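Local coordinates for protein inositol monophosphatase (Staphylococcus aureus, PDB 5DW8) that probably hydrolyses myo-inositol monophosphates to inositol and phosphate, and here holds adenosine-2'-monophosphate together with two calcium ions, at residues Thr86-Asp91 / Ile110-Asp115; Gln69-Glu74 / Gln213-Ala218; Val123-Ala128 / Ala192-Val197; Ala52-Ile57 / Val90-Gly95. All coordinates share one frame; numbering follows the deposited sequence.

How the interactions relate
All four contacts lie on elements leading to one two-calcium site. Interactions 1, 2 and 4 meet at strand 86-91 of the seven-stranded sheet. Interaction 1 pairs it with strand 107-114, and interactions 1 and 4 share V90 and D91. In interaction 2 the neighbouring strand 69-72 meets the start of helix 214-226. Interaction 3 sets strand 117-125 of the same sheet against helix 192-200. The centres of interactions 1 and 2 are about 8 Å apart. Those of interactions 1 and 3 are about 17 Å apart. Along the chain, interaction 4 closes before interaction 3 opens, while interactions 2 and 4 interlock. Distant parts of the sequence thus converge on the calcium ions and the nucleotide.

Interaction 1 (Thr86-Asp91 / Ile110-Asp115); sequences TVWVVD and IGIYID. With CA (calcium ion), chain E; CA (calcium ion), chain C.
I112 lays its side chain over the indole of W88. I112 CD1 sits 3.9 Å from the centroid of the W88 six-membered ring and only 5° off the ring normal, so the methyl covers the middle of the face. The two side chains run alongside each other and point the same way. I110 comes in at a slant near the ring fusion, with I110 CG2 3.6 Å from W88 CE3. I112 CG2 touches T86 CG2 at 3.9 Å. I114 then lies beside the T86 hydroxyl.

The other side of the sheet has a different relief. G111 brings no side chain there, and the Y113 ring leans over it. V89 CG1 flanks this ring, 4.3 Å from Y113 CD2. CG of Y113 is anti to its carbonyl carbon (chi1 -74°), which turns the ring back along the strand toward G111.

Four backbone hydrogen bonds join these antiparallel strands. V87 and Y113 exchange two, V89 and G111 the other two. V87 N to Y113 O is 2.9 Å, and V89 N to G111 O is 3.0 Å.

Strand 69-72 pairs with the other edge of strand 86-91, which runs on to D91 at the two-calcium site. Helix 11-32 packs L11, F14 and A15 against W88, whose NE1 bonds to H68. Strand 117-125 flanks 110-114. On the V89 side lie W215 and A218 of helix 214-226.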
# COMPACT_ATOMS: atom_id res chain seq x y z
N THR A 86 35.36 2.42 1.75
CA THR A 86 34.10 2.75 1.14
C THR A 86 33.26 1.50 0.91
O THR A 86 33.70 0.54 0.26
CB THR A 86 34.31 3.50 -0.16
OG1 THR A 86 34.98 4.74 0.14
CG2 THR A 86 32.97 3.77 -0.83
N VAL A 87 32.06 1.53 1.47
CA VAL A 87 31.25 0.34 1.53
C VAL A 87 29.86 0.56 1.00
O VAL A 87 29.09 1.34 1.57
CB VAL A 87 31.14 -0.10 2.98
CG1 VAL A 87 30.11 -1.22 3.14
CG2 VAL A 87 32.52 -0.50 3.47
N TRP A 88 29.53 -0.17 -0.06
CA TRP A 88 28.20 -0.13 -0.64
C TRP A 88 27.36 -1.27 -0.06
O TRP A 88 27.78 -2.44 -0.14
CB TRP A 88 28.24 -0.30 -2.15
CG TRP A 88 29.05 0.69 -2.95
CD1 TRP A 88 30.37 0.99 -2.81
CD2 TRP A 88 28.60 1.45 -4.10
NE1 TRP A 88 30.77 1.89 -3.77
CE2 TRP A 88 29.70 2.20 -4.56
CE3 TRP A 88 27.35 1.59 -4.74
CZ2 TRP A 88 29.60 3.06 -5.64
CZ3 TRP A 88 27.26 2.45 -5.79
CH2 TRP A 88 28.38 3.17 -6.25
N VAL A 89 26.20 -0.94 0.53
CA VAL A 89 25.25 -1.95 0.98
C VAL A 89 24.00 -1.85 0.16
O VAL A 89 23.29 -0.82 0.15
CB VAL A 89 25.04 -2.02 2.54
CG1 VAL A 89 25.47 -0.76 3.26
CG2 VAL A 89 23.63 -2.46 2.92
N VAL A 90 23.77 -2.92 -0.60
CA VAL A 90 22.79 -2.87 -1.65
C VAL A 90 21.82 -4.02 -1.56
O VAL A 90 22.18 -5.14 -1.18
CB VAL A 90 23.47 -2.78 -3.05
CG1 VAL A 90 24.93 -3.17 -2.98
CG2 VAL A 90 22.73 -3.58 -4.12
N ASP A 91 20.58 -3.72 -1.91
CA ASP A 91 19.56 -4.76 -2.08
C ASP A 91 19.01 -4.58 -3.47
O ASP A 91 18.44 -3.54 -3.75
CB ASP A 91 18.43 -4.59 -1.08
CG ASP A 91 17.37 -5.67 -1.21
OD1 ASP A 91 17.51 -6.54 -2.11
OD2 ASP A 91 16.38 -5.64 -0.42
N ILE A 110 20.52 1.42 -1.97
CA ILE A 110 21.97 1.58 -1.84
C ILE A 110 22.31 2.69 -0.87
O ILE A 110 21.99 3.84 -1.12
CB ILE A 110 22.68 1.93 -3.18
CG1 ILE A 110 22.19 1.04 -4.35
CG2 ILE A 110 24.17 1.77 -3.03
CD1 ILE A 110 23.00 1.19 -5.64
N GLY A 111 22.98 2.32 0.20
CA GLY A 111 23.65 3.27 1.03
C GLY A 111 25.14 3.09 0.82
O GLY A 111 25.61 1.97 0.63
N ILE A 112 25.87 4.21 0.84
CA ILE A 112 27.33 4.22 0.71
C ILE A 112 27.86 4.80 2.00
O ILE A 112 27.43 5.85 2.44
CB ILE A 112 27.82 5.06 -0.48
CG1 ILE A 112 27.37 4.42 -1.80
CG2 ILE A 112 29.35 5.15 -0.48
CD1 ILE A 112 27.36 5.36 -2.99
N TYR A 113 28.76 4.06 2.62
CA TYR A 113 29.33 4.47 3.88
C TYR A 113 30.81 4.64 3.61
O TYR A 113 31.34 4.09 2.65
CB TYR A 113 29.03 3.43 4.96
CG TYR A 113 27.58 3.49 5.41
CD1 TYR A 113 27.24 3.87 6.70
CD2 TYR A 113 26.54 3.20 4.53
CE1 TYR A 113 25.90 3.95 7.12
CE2 TYR A 113 25.20 3.29 4.94
CZ TYR A 113 24.89 3.66 6.23
OH TYR A 113 23.57 3.73 6.63
N ILE A 114 31.46 5.50 4.38
CA ILE A 114 32.90 5.70 4.25
C ILE A 114 33.38 5.66 5.67
O ILE A 114 32.79 6.28 6.52
CB ILE A 114 33.23 7.03 3.56
CG1 ILE A 114 32.60 7.04 2.17
CG2 ILE A 114 34.74 7.23 3.44
CD1 ILE A 114 33.05 8.19 1.28
N ASP A 115 34.40 4.85 5.92
CA ASP A 115 34.93 4.64 7.26
C ASP A 115 33.86 4.45 8.33
O ASP A 115 34.03 4.93 9.44
CB ASP A 115 35.80 5.84 7.66
CG ASP A 115 36.90 6.10 6.67
OD1 ASP A 115 37.10 5.23 5.78
OD2 ASP A 115 37.56 7.14 6.80
CA CA E . 15.25 -7.02 0.95
CA CA C . 16.04 -8.27 -2.04

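Interaction 2 (Gln69-Glu74 / Gln213-Ala218); sequences QVLGEE and QPWDFA. With CA (calcium ion), chain E; 2AM (adenosine-2'-monophosphate), chain D.
E73 rests its backbone on the indole of W215. The main interaction is a CH-pi contact: E73 CA lies 3.6 Å from the centroid of the W215 six-membered ring, 13° off its normal. The E73 side chain continues across the five-membered part, with E73 CG 3.7 Å from W215 NE1. G72 O meets the ring obliquely, 3.4 Å from W215 CZ3. Q213 CB covers part of the opposite face near the rim, so the indole is held from both sides.

The apolar contacts come from L71. L71 CD2 reaches P214 CB at 4.2 Å. L71 CG lies at the indole edge, 4.3 Å from W215 CE3.

No hydrogen bond crosses between the segments. Within 213-218, D216 N donates to Q213 O, and the bond from Q213 N to D216 OD1 is weak.

Metal binding follows directly in sequence. D216 OD2 binds a calcium ion at 2.3 Å. The nucleotide supplies O3P at 2.4 Å and O2' to the same ion, and a further aspartate completes the site. W215 and D216 open the Trp-Asp signature of the inositol monophosphatase family. Packing of W215 beside the metal ligand is consistent with a role in placing D216.

The contact joins the edge strand 69-72 to the first turn of helix 214-226. Strand 86-91 is the sheet neighbour of 69-72 and also touches W215, through V89 and D91. Helix 44-64 packs F58 and I61 on V70.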
# COMPACT_ATOMS: atom_id res chain seq x y z
N GLN A 69 34.45 -1.91 -1.05
CA GLN A 69 33.77 -3.10 -0.61
C GLN A 69 32.28 -2.99 -0.88
O GLN A 69 31.73 -1.86 -0.89
CB GLN A 69 33.92 -3.28 0.89
CG GLN A 69 35.31 -3.13 1.50
CD GLN A 69 35.42 -4.01 2.71
OE1 GLN A 69 35.52 -5.25 2.59
NE2 GLN A 69 35.35 -3.40 3.91
N VAL A 70 31.62 -4.16 -1.02
CA VAL A 70 30.18 -4.30 -1.28
C VAL A 70 29.52 -5.39 -0.46
O VAL A 70 29.87 -6.57 -0.55
CB VAL A 70 29.92 -4.69 -2.72
CG1 VAL A 70 28.44 -4.91 -2.94
CG2 VAL A 70 30.49 -3.62 -3.66
N LEU A 71 28.52 -5.00 0.32
CA LEU A 71 27.68 -5.93 1.08
C LEU A 71 26.35 -6.04 0.36
O LEU A 71 25.62 -5.05 0.27
CB LEU A 71 27.47 -5.40 2.49
CG LEU A 71 26.59 -6.21 3.47
CD1 LEU A 71 27.11 -7.62 3.71
CD2 LEU A 71 26.52 -5.43 4.77
N GLY A 72 26.03 -7.22 -0.19
CA GLY A 72 24.79 -7.43 -0.94
C GLY A 72 23.81 -8.38 -0.29
O GLY A 72 24.20 -9.23 0.48
N GLU A 73 22.52 -8.20 -0.61
CA GLU A 73 21.45 -9.15 -0.35
C GLU A 73 21.83 -10.47 -0.97
O GLU A 73 21.64 -11.50 -0.38
CB GLU A 73 20.12 -8.66 -0.96
CG GLU A 73 18.90 -9.56 -0.73
CD GLU A 73 18.70 -10.66 -1.78
OE1 GLU A 73 19.10 -10.44 -2.95
OE2 GLU A 73 18.15 -11.77 -1.45
N GLU A 74 22.38 -10.44 -2.18
CA GLU A 74 22.66 -11.70 -2.87
C GLU A 74 23.95 -12.38 -2.47
O GLU A 74 24.43 -13.23 -3.20
CB GLU A 74 22.62 -11.52 -4.41
CG GLU A 74 21.87 -12.64 -5.13
CD GLU A 74 20.46 -12.85 -4.57
OE1 GLU A 74 19.72 -11.84 -4.42
OE2 GLU A 74 20.11 -14.02 -4.25
N GLN A 213 17.39 -6.51 7.32
CA GLN A 213 18.80 -6.70 7.15
C GLN A 213 19.37 -5.40 6.68
O GLN A 213 18.67 -4.59 6.10
CB GLN A 213 19.06 -7.83 6.13
CG GLN A 213 18.73 -9.23 6.69
CD GLN A 213 19.95 -9.91 7.30
OE1 GLN A 213 20.83 -9.26 7.85
NE2 GLN A 213 20.01 -11.23 7.17
N PRO A 214 20.65 -5.19 6.94
CA PRO A 214 21.37 -3.96 6.61
C PRO A 214 21.02 -3.30 5.27
O PRO A 214 20.82 -2.09 5.22
CB PRO A 214 22.83 -4.41 6.61
CG PRO A 214 22.86 -5.52 7.59
CD PRO A 214 21.55 -6.22 7.49
N TRP A 215 20.99 -4.07 4.19
CA TRP A 215 20.66 -3.56 2.84
C TRP A 215 19.23 -3.02 2.71
O TRP A 215 18.98 -2.15 1.87
CB TRP A 215 20.90 -4.64 1.76
CG TRP A 215 20.37 -5.99 2.13
CD1 TRP A 215 19.07 -6.43 2.02
CD2 TRP A 215 21.11 -7.08 2.67
NE1 TRP A 215 18.96 -7.71 2.47
CE2 TRP A 215 20.20 -8.14 2.87
CE3 TRP A 215 22.45 -7.28 2.99
CZ2 TRP A 215 20.60 -9.38 3.39
CZ3 TRP A 215 22.86 -8.53 3.50
CH2 TRP A 215 21.93 -9.56 3.69
N ASP A 216 18.31 -3.53 3.52
CA ASP A 216 16.93 -3.03 3.50
C ASP A 216 16.75 -1.62 4.08
O ASP A 216 15.79 -0.94 3.70
CB ASP A 216 16.01 -3.95 4.29
CG ASP A 216 15.76 -5.28 3.60
OD1 ASP A 216 15.77 -6.33 4.34
OD2 ASP A 216 15.57 -5.27 2.36
N PHE A 217 17.62 -1.19 5.00
CA PHE A 217 17.51 0.16 5.57
C PHE A 217 18.70 1.09 5.28
O PHE A 217 18.68 2.24 5.64
CB PHE A 217 17.26 0.08 7.08
CG PHE A 217 18.29 -0.70 7.85
CD1 PHE A 217 19.54 -0.16 8.12
CD2 PHE A 217 17.99 -1.95 8.35
CE1 PHE A 217 20.48 -0.86 8.85
CE2 PHE A 217 18.92 -2.67 9.08
CZ PHE A 217 20.17 -2.12 9.34
N ALA A 218 19.72 0.57 4.64
CA ALA A 218 20.95 1.31 4.46
C ALA A 218 20.69 2.57 3.68
O ALA A 218 20.93 3.66 4.20
CB ALA A 218 21.99 0.45 3.77
CA CA E . 15.25 -7.02 0.95
P 2AM D . 12.90 -8.54 0.28
O1P 2AM D . 11.59 -8.07 -0.53
O2P 2AM D . 12.60 -10.08 0.71
O3P 2AM D . 14.09 -8.35 -0.60
C5' 2AM D . 8.75 -7.58 3.18
O5' 2AM D . 7.52 -6.84 3.19
C4' 2AM D . 9.84 -6.56 3.49
O4' 2AM D . 10.70 -7.03 4.58
C3' 2AM D . 10.78 -6.40 2.31
O3' 2AM D . 11.43 -5.14 2.47
C2' 2AM D . 11.69 -7.62 2.55
O2' 2AM D . 12.89 -7.67 1.71
C1' 2AM D . 12.01 -7.42 4.02
N9 2AM D . 12.55 -8.64 4.71
C8 2AM D . 13.66 -8.68 5.45
N7 2AM D . 13.82 -9.92 5.93
C5 2AM D . 12.80 -10.65 5.48
C6 2AM D . 12.49 -11.94 5.67
N6 2AM D . 13.33 -12.64 6.43
N1 2AM D . 11.38 -12.51 5.14
C2 2AM D . 10.54 -11.71 4.35
N3 2AM D . 10.89 -10.35 4.17
C4 2AM D . 12.01 -9.86 4.73

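Interaction 3 (Val123-Ala128 / Ala192-Val197); sequences VYDVMA and AALEIV. With 2AM (adenosine-2'-monophosphate), chain D.
V123 and V197 pass flank to flank, running opposite ways. The closest approach of the contact is here, with V123 CG1 3.5 Å from V197 CG2. The second branch of V123 turns to the earlier part of the helix. V123 CG2 lies 4.0 Å from A193 CB and 3.9 Å from L194 CD2. V123 therefore fits among A193, L194 and V197, three residues on one side of helix 192-200.

L194 crosses V123 at a slant. Its CG is anti to the carbonyl carbon, and chi2 near 180° sends CD1 outward along the chain and leaves CD2 as the side branch, which meets the strand. The same methyl reaches the CB of D125 at 4.1 Å, so the leucine touches two residues on one side of the strand.

The D125 carboxylate has another task. D125 OD1 accepts a hydrogen bond from A128 N at 3.2 Å, met 63° out of the carboxylate plane. This is an Asx motif, and it holds the turn that ends strand 117-125. No hydrogen bond joins the two segments.

The start of the helix faces the ligand. A192 N donates to the O3' of adenosine-2'-monophosphate at 3.0 Å, nearly straight at 168°, and A193 N bonds to D94 OD2.

The helix runs across the strand at 102°. A107 of strand 107-114 touches V123 and L194, and S109 touches A193. Y207 of strand 206-209 packs on A192 and E195. Y124 points the other way, to I19 of helix 11-32.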
# COMPACT_ATOMS: atom_id res chain seq x y z
N VAL A 123 17.24 5.16 -2.90
CA VAL A 123 16.25 4.13 -3.12
C VAL A 123 15.41 4.51 -4.35
O VAL A 123 14.81 5.59 -4.43
CB VAL A 123 15.51 3.67 -1.81
CG1 VAL A 123 15.74 4.60 -0.65
CG2 VAL A 123 14.04 3.38 -2.01
N TYR A 124 15.42 3.61 -5.32
CA TYR A 124 14.85 3.87 -6.62
C TYR A 124 13.60 3.03 -6.88
O TYR A 124 13.69 1.84 -7.07
CB TYR A 124 15.92 3.56 -7.68
CG TYR A 124 15.54 3.87 -9.11
CD1 TYR A 124 14.90 5.04 -9.45
CD2 TYR A 124 15.88 3.00 -10.11
CE1 TYR A 124 14.58 5.33 -10.77
CE2 TYR A 124 15.57 3.26 -11.42
CZ TYR A 124 14.93 4.41 -11.74
OH TYR A 124 14.63 4.62 -13.03
N ASP A 125 12.44 3.68 -6.93
CA ASP A 125 11.22 2.98 -7.29
C ASP A 125 11.24 2.73 -8.79
O ASP A 125 10.82 3.57 -9.59
CB ASP A 125 9.97 3.78 -6.88
CG ASP A 125 8.69 3.08 -7.23
OD1 ASP A 125 8.68 2.22 -8.11
OD2 ASP A 125 7.65 3.39 -6.65
N VAL A 126 11.69 1.55 -9.16
CA VAL A 126 11.96 1.28 -10.57
C VAL A 126 10.74 1.65 -11.41
O VAL A 126 10.82 2.52 -12.27
CB VAL A 126 12.37 -0.20 -10.83
CG1 VAL A 126 12.63 -0.41 -12.31
CG2 VAL A 126 13.62 -0.57 -10.02
N MET A 127 9.61 1.02 -11.14
CA MET A 127 8.51 1.09 -12.09
C MET A 127 7.83 2.44 -12.14
O MET A 127 7.22 2.79 -13.14
CB MET A 127 7.50 -0.02 -11.80
CG MET A 127 8.13 -1.39 -11.90
SD MET A 127 8.95 -1.58 -13.50
CE MET A 127 7.57 -2.08 -14.55
N ALA A 128 7.95 3.21 -11.05
CA ALA A 128 7.52 4.61 -11.03
C ALA A 128 8.57 5.50 -11.65
O ALA A 128 8.30 6.65 -11.96
CB ALA A 128 7.23 5.06 -9.61
N ALA A 192 10.33 -2.37 2.62
CA ALA A 192 10.88 -1.60 3.77
C ALA A 192 11.60 -0.34 3.34
O ALA A 192 11.53 0.67 4.04
CB ALA A 192 11.83 -2.45 4.61
N ALA A 193 12.33 -0.40 2.25
CA ALA A 193 13.06 0.77 1.78
C ALA A 193 12.08 1.88 1.34
O ALA A 193 12.19 3.01 1.74
CB ALA A 193 13.98 0.39 0.65
N LEU A 194 11.09 1.53 0.53
CA LEU A 194 10.09 2.51 0.12
C LEU A 194 9.27 3.03 1.31
O LEU A 194 8.92 4.20 1.34
CB LEU A 194 9.14 1.92 -0.94
CG LEU A 194 9.73 1.72 -2.33
CD1 LEU A 194 8.68 1.12 -3.25
CD2 LEU A 194 10.27 3.04 -2.90
N GLU A 195 8.99 2.17 2.30
CA GLU A 195 8.24 2.59 3.49
C GLU A 195 9.04 3.55 4.40
O GLU A 195 8.49 4.51 4.92
CB GLU A 195 7.67 1.36 4.24
CG GLU A 195 6.40 0.81 3.59
CD GLU A 195 5.92 -0.54 4.15
OE1 GLU A 195 6.39 -1.62 3.75
OE2 GLU A 195 5.02 -0.52 5.00
N ILE A 196 10.34 3.27 4.60
CA ILE A 196 11.29 4.25 5.20
C ILE A 196 11.26 5.58 4.42
O ILE A 196 11.10 6.67 4.97
CB ILE A 196 12.72 3.68 5.22
CG1 ILE A 196 12.83 2.61 6.29
CG2 ILE A 196 13.78 4.74 5.51
CD1 ILE A 196 13.94 1.62 6.03
N VAL A 197 11.38 5.45 3.10
CA VAL A 197 11.21 6.57 2.18
C VAL A 197 9.85 7.24 2.44
O VAL A 197 9.79 8.44 2.72
CB VAL A 197 11.39 6.09 0.72
CG1 VAL A 197 10.43 6.77 -0.24
CG2 VAL A 197 12.81 6.31 0.24
P 2AM D . 12.90 -8.54 0.28
O1P 2AM D . 11.59 -8.07 -0.53
O2P 2AM D . 12.60 -10.08 0.71
O3P 2AM D . 14.09 -8.35 -0.60
C5' 2AM D . 8.75 -7.58 3.18
O5' 2AM D . 7.52 -6.84 3.19
C4' 2AM D . 9.84 -6.56 3.49
O4' 2AM D . 10.70 -7.03 4.58
C3' 2AM D . 10.78 -6.40 2.31
O3' 2AM D . 11.43 -5.14 2.47
C2' 2AM D . 11.69 -7.62 2.55
O2' 2AM D . 12.89 -7.67 1.71
C1' 2AM D . 12.01 -7.42 4.02
N9 2AM D . 12.55 -8.64 4.71
C8 2AM D . 13.66 -8.68 5.45
N7 2AM D . 13.82 -9.92 5.93
C5 2AM D . 12.80 -10.65 5.48
C6 2AM D . 12.49 -11.94 5.67
N6 2AM D . 13.33 -12.64 6.43
N1 2AM D . 11.38 -12.51 5.14
C2 2AM D . 10.54 -11.71 4.35
N3 2AM D . 10.89 -10.35 4.17
C4 2AM D . 12.01 -9.86 4.73

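Interaction 4 (Ala52-Ile57 / Val90-Gly95); sequences ATEDFI and VDPIDG. With CA (calcium ion), chain C; CA (calcium ion), chain E; 2AM (adenosine-2'-monophosphate), chain D.
E54 OE1 rests against the ring of P92 and accepts a hydrogen bond from the backbone N of E74. The oxygen lies 3.4 Å from P92 CG. The E54 side chain leaves with CG anti to the backbone N (chi1 -161°) and stays extended, so its stem and carboxylate both border the proline. T53 takes another part of the ring, with T53 CG2 3.6 Å from P92 CB. The T53 hydroxyl turns back to V49 O within its own helix. One turn on, I57 and V90 meet tip to tip, with I57 CD1 4.1 Å from V90 CG2.

P92 sits at a corner of the chain, between D91 and I93. D91 to T96 form the Asp-Pro-Ile-Asp-Gly-Thr signature of the inositol monophosphatase family. Its two flanks differ: helix 44-64 packs on V90, P92 and I93, and the metal ions and ligand lie along D91, I93, D94 and G95.

D91 bridges two calcium ions. D91 OD1 binds one at 2.3 Å, and D91 OD2 binds the other at 2.2 Å. I93 O also holds the first ion, at 2.3 Å. Both ions share the nucleotide oxygen O3P, which is therefore likely to be strongly polarised.

The nucleotide O3' donates to D94 OD1 at 2.5 Å. The other oxygen of that carboxylate is hydrogen-bonded to S191 OG, which limits its rotation. G95 is the N-cap of helix 96-102. Its backbone N bonds to the phosphate oxygen O1P at 2.7 Å, with an N-H...O angle of 145°.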
# COMPACT_ATOMS: atom_id res chain seq x y z
N ALA A 52 21.24 -11.17 -11.23
CA ALA A 52 21.85 -10.48 -12.36
C ALA A 52 22.08 -9.01 -12.04
O ALA A 52 23.04 -8.43 -12.53
CB ALA A 52 21.00 -10.64 -13.62
N THR A 53 21.22 -8.43 -11.20
CA THR A 53 21.25 -7.01 -10.87
C THR A 53 22.34 -6.65 -9.88
O THR A 53 22.99 -5.61 -10.03
CB THR A 53 19.91 -6.53 -10.31
OG1 THR A 53 18.90 -6.73 -11.29
CG2 THR A 53 19.96 -5.04 -10.00
N GLU A 54 22.51 -7.49 -8.87
CA GLU A 54 23.56 -7.30 -7.90
C GLU A 54 24.86 -7.56 -8.56
O GLU A 54 25.85 -6.94 -8.20
CB GLU A 54 23.43 -8.26 -6.74
CG GLU A 54 24.22 -7.80 -5.53
CD GLU A 54 23.87 -8.59 -4.27
OE1 GLU A 54 22.77 -8.43 -3.70
OE2 GLU A 54 24.72 -9.39 -3.85
N ASP A 55 24.87 -8.48 -9.52
CA ASP A 55 26.09 -8.83 -10.24
C ASP A 55 26.50 -7.68 -11.16
O ASP A 55 27.67 -7.32 -11.21
CB ASP A 55 25.94 -10.14 -11.00
CG ASP A 55 25.75 -11.32 -10.08
OD1 ASP A 55 25.84 -11.13 -8.84
OD2 ASP A 55 25.46 -12.44 -10.58
N PHE A 56 25.52 -7.07 -11.82
CA PHE A 56 25.75 -5.83 -12.56
C PHE A 56 26.23 -4.65 -11.68
O PHE A 56 27.21 -3.95 -12.01
CB PHE A 56 24.48 -5.42 -13.28
CG PHE A 56 24.59 -4.11 -13.97
CD1 PHE A 56 25.31 -4.01 -15.14
CD2 PHE A 56 24.00 -2.98 -13.45
CE1 PHE A 56 25.43 -2.81 -15.79
CE2 PHE A 56 24.11 -1.77 -14.09
CZ PHE A 56 24.83 -1.68 -15.27
N ILE A 57 25.54 -4.42 -10.57
CA ILE A 57 25.98 -3.40 -9.61
C ILE A 57 27.40 -3.68 -9.08
O ILE A 57 28.23 -2.80 -9.07
CB ILE A 57 24.98 -3.25 -8.45
CG1 ILE A 57 23.67 -2.66 -8.95
CG2 ILE A 57 25.54 -2.37 -7.33
CD1 ILE A 57 22.45 -3.06 -8.13
N VAL A 90 23.77 -2.92 -0.60
CA VAL A 90 22.79 -2.87 -1.65
C VAL A 90 21.82 -4.02 -1.56
O VAL A 90 22.18 -5.14 -1.18
CB VAL A 90 23.47 -2.78 -3.05
CG1 VAL A 90 24.93 -3.17 -2.98
CG2 VAL A 90 22.73 -3.58 -4.12
N ASP A 91 20.58 -3.72 -1.91
CA ASP A 91 19.56 -4.76 -2.08
C ASP A 91 19.01 -4.58 -3.47
O ASP A 91 18.44 -3.54 -3.75
CB ASP A 91 18.43 -4.59 -1.08
CG ASP A 91 17.37 -5.67 -1.21
OD1 ASP A 91 17.51 -6.54 -2.11
OD2 ASP A 91 16.38 -5.64 -0.42
N PRO A 92 19.20 -5.55 -4.36
CA PRO A 92 18.91 -5.13 -5.71
C PRO A 92 17.42 -5.08 -5.89
O PRO A 92 16.98 -4.22 -6.61
CB PRO A 92 19.58 -6.19 -6.59
CG PRO A 92 20.33 -7.08 -5.69
CD PRO A 92 19.68 -6.94 -4.34
N ILE A 93 16.67 -5.97 -5.23
CA ILE A 93 15.20 -5.85 -5.20
C ILE A 93 14.59 -5.96 -3.78
O ILE A 93 14.43 -7.05 -3.22
CB ILE A 93 14.51 -6.87 -6.13
CG1 ILE A 93 14.88 -6.59 -7.59
CG2 ILE A 93 12.99 -6.80 -6.01
CD1 ILE A 93 15.96 -7.49 -8.14
N ASP A 94 14.25 -4.80 -3.21
CA ASP A 94 13.42 -4.78 -2.04
C ASP A 94 11.97 -4.82 -2.46
O ASP A 94 11.51 -3.93 -3.18
CB ASP A 94 13.68 -3.52 -1.21
CG ASP A 94 13.18 -3.67 0.20
OD1 ASP A 94 13.28 -4.76 0.76
OD2 ASP A 94 12.64 -2.70 0.74
N GLY A 95 11.27 -5.87 -2.01
CA GLY A 95 9.87 -6.16 -2.39
C GLY A 95 9.79 -7.22 -3.47
O GLY A 95 9.17 -7.01 -4.50
CA CA C . 16.04 -8.27 -2.04
CA CA E . 15.25 -7.02 0.95
P 2AM D . 12.90 -8.54 0.28
O1P 2AM D . 11.59 -8.07 -0.53
O2P 2AM D . 12.60 -10.08 0.71
O3P 2AM D . 14.09 -8.35 -0.60
C5' 2AM D . 8.75 -7.58 3.18
O5' 2AM D . 7.52 -6.84 3.19
C4' 2AM D . 9.84 -6.56 3.49
O4' 2AM D . 10.70 -7.03 4.58
C3' 2AM D . 10.78 -6.40 2.31
O3' 2AM D . 11.43 -5.14 2.47
C2' 2AM D . 11.69 -7.62 2.55
O2' 2AM D . 12.89 -7.67 1.71
C1' 2AM D . 12.01 -7.42 4.02
N9 2AM D . 12.55 -8.64 4.71
C8 2AM D . 13.66 -8.68 5.45
N7 2AM D . 13.82 -9.92 5.93
C5 2AM D . 12.80 -10.65 5.48
C6 2AM D . 12.49 -11.94 5.67
N6 2AM D . 13.33 -12.64 6.43
N1 2AM D . 11.38 -12.51 5.14
C2 2AM D . 10.54 -11.71 4.35
N3 2AM D . 10.89 -10.35 4.17
C4 2AM D . 12.01 -9.86 4.73